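Glutathione s-transferase S2 (Nilaparvata lugens, PDB 5H5L) binds glutathione as a sigma-class transferase, acts as a prostaglandin D synthase and probably also conjugates glutathione to halide-bearing electrophiles. Local coordinates at residues Ser44-Pro47 and Pro52-Glu55. Numbering follows the deposited sequence.
Sequences STTP and PVLE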
ATOM      1  N   SER B  44     -13.933   2.702  17.705  1.00 36.62           N
ATOM      2  CA  SER B  44     -14.361   4.076  17.460  1.00 37.42           C
ATOM      3  C   SER B  44     -13.327   5.098  17.903  1.00 22.63           C
ATOM      4  O   SER B  44     -13.520   6.288  17.662  1.00 25.14           O
ATOM      5  CB  SER B  44     -15.685   4.351  18.188  1.00 36.68           C
ATOM      6  OG  SER B  44     -15.636   3.873  19.526  1.00 30.66           O
ATOM      7  N   THR B  45     -12.257   4.671  18.560  1.00 27.57           N
ATOM      8  CA  THR B  45     -11.214   5.589  19.031  1.00 29.05           C
ATOM      9  C   THR B  45     -10.042   5.681  18.055  1.00 29.12           C
ATOM     10  O   THR B  45      -9.134   6.508  18.252  1.00 23.30           O
ATOM     11  CB  THR B  45     -10.695   5.113  20.385  1.00 33.29           C
ATOM     12  OG1 THR B  45     -10.051   3.834  20.210  1.00 23.26           O
ATOM     13  CG2 THR B  45     -11.857   4.954  21.393  1.00 31.91           C
ATOM     14  N   THR B  46     -10.043   4.877  17.037  1.00 27.86           N
ATOM     15  CA  THR B  46      -8.903   4.866  16.129  1.00 22.26           C
ATOM     16  C   THR B  46      -9.165   5.799  14.952  1.00 28.71           C
ATOM     17  O   THR B  46     -10.325   6.109  14.649  1.00 26.12           O
ATOM     18  CB  THR B  46      -8.638   3.453  15.637  1.00 23.54           C
ATOM     19  OG1 THR B  46      -9.748   2.970  14.884  1.00 26.04           O
ATOM     20  CG2 THR B  46      -8.411   2.543  16.818  1.00 30.10           C
ATOM     21  N   PRO B  47      -8.106   6.304  14.298  1.00 24.20           N
ATOM     22  CA  PRO B  47      -8.308   7.331  13.255  1.00 26.89           C
ATOM     23  C   PRO B  47      -9.255   6.912  12.158  1.00 24.89           C
ATOM     24  O   PRO B  47     -10.074   7.717  11.719  1.00 26.76           O
ATOM     25  CB  PRO B  47      -6.895   7.550  12.709  1.00 29.61           C
ATOM     26  CG  PRO B  47      -6.014   7.196  13.868  1.00 26.31           C
ATOM     27  CD  PRO B  47      -6.672   6.017  14.500  1.00 23.85           C
ATOM     28  N   PRO B  52      -3.163  -1.698  13.113  1.00 19.27           N
ATOM     29  CA  PRO B  52      -2.396  -0.958  14.116  1.00 17.25           C
ATOM     30  C   PRO B  52      -2.450   0.546  14.077  1.00 23.95           C
ATOM     31  O   PRO B  52      -2.630   1.136  13.013  1.00 18.52           O
ATOM     32  CB  PRO B  52      -0.957  -1.388  13.818  1.00 17.88           C
ATOM     33  CG  PRO B  52      -0.972  -1.700  12.369  1.00 18.10           C
ATOM     34  CD  PRO B  52      -2.280  -2.356  12.139  1.00 19.34           C
ATOM     35  N   VAL B  53      -2.225   1.127  15.252  1.00 15.22           N
ATOM     36  CA  VAL B  53      -1.978   2.558  15.453  1.00 14.84           C
ATOM     37  C   VAL B  53      -0.686   2.690  16.233  1.00 15.93           C
ATOM     38  O   VAL B  53      -0.528   2.069  17.288  1.00 23.93           O
ATOM     39  CB  VAL B  53      -3.146   3.239  16.202  1.00 19.11           C
ATOM     40  CG1 VAL B  53      -2.858   4.669  16.471  1.00 21.29           C
ATOM     41  CG2 VAL B  53      -4.439   3.060  15.417  1.00 21.75           C
ATOM     42  N   LEU B  54       0.235   3.495  15.741  1.00 15.13           N
ATOM     43  CA  LEU B  54       1.439   3.810  16.485  1.00 16.81           C
ATOM     44  C   LEU B  54       1.360   5.276  16.887  1.00 27.08           C
ATOM     45  O   LEU B  54       1.261   6.158  16.021  1.00 18.13           O
ATOM     46  CB  LEU B  54       2.699   3.566  15.675  1.00 15.22           C
ATOM     47  CG  LEU B  54       4.012   3.850  16.427  1.00 15.22           C
ATOM     48  CD1 LEU B  54       4.253   2.783  17.478  1.00 21.89           C
ATOM     49  CD2 LEU B  54       5.151   3.904  15.465  1.00 17.41           C
ATOM     50  N   GLU B  55       1.407   5.529  18.190  1.00 20.38           N
ATOM     51  CA  GLU B  55       1.498   6.889  18.701  1.00 16.72           C
ATOM     52  C   GLU B  55       2.963   7.270  18.840  1.00 17.25           C
ATOM     53  O   GLU B  55       3.705   6.655  19.611  1.00 22.98           O
ATOM     54  CB  GLU B  55       0.733   6.996  20.017  1.00 23.51           C
ATOM     55  CG  GLU B  55       0.487   8.423  20.517  1.00 28.62           C
ATOM     56  CD  GLU B  55      -0.127   8.433  21.929  1.00 31.83           C
ATOM     57  OE1 GLU B  55      -1.346   8.249  22.048  1.00 31.14           O
ATOM     58  OE2 GLU B  55       0.638   8.520  22.905  1.00 33.65           O
TER
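The pyrrolidine ring of Pro-47 meets Val-53 at a single corner, its CD atom. The CG2 methyl of Val-53 lies 3.8 Å from Pro-47 CD. The same ring also touches the side chains of Gln-60 and Cys-62 on strand 59-62. Thr-46 adds a second, looser approach, with its CB 4.2 Å from Val-53 CG2. Its own methyl, Thr-46 CG2, comes equally close to Val-53 CG2, also at 4.2 Å. One valine branch therefore meets both loop residues. Val-53 CG1 stands anti to the backbone N (chi1 177°), which places CG2 beside that N and turns it to the loop. CG1 stays farther from the ring, at 4.5 Å from Pro-47 CD. The contact is small and apolar.

Both segments belong to the thioredoxin-like N-terminal domain of the glutathione transferase fold. Segment 44-47 follows helix 39-43. Segment 52-55 enters strand 53-56, an inner strand of the mixed sheet, antiparallel to strand 4-9. Val-53 pairs there by backbone hydrogen bonds with Thr-7. The peptide bond before Pro-52 is cis, as is characteristic of the thioredoxin fold at this place. Pro-52 touches the bound glutathione, and its CB points away from the loop. Val-53, next in the strand, points to the loop instead.

The hydroxyl OG1 of Thr-46 is hydrogen-bonded to the carbonyl O of Lys-43. With chi1 at 63°, OG1 lies between the backbone N and the carbonyl carbon of Thr-46. This puts the methyl anti to that carbon, and it is the methyl that faces Val-53. Thr-46 also lies close to Trp-39 and Val-51, both glutathione-binding residues. Lys-132 of the second subunit hydrogen-bonds through NZ to the carbonyl O of Pro-47, so the loop also takes part in the dimer contact.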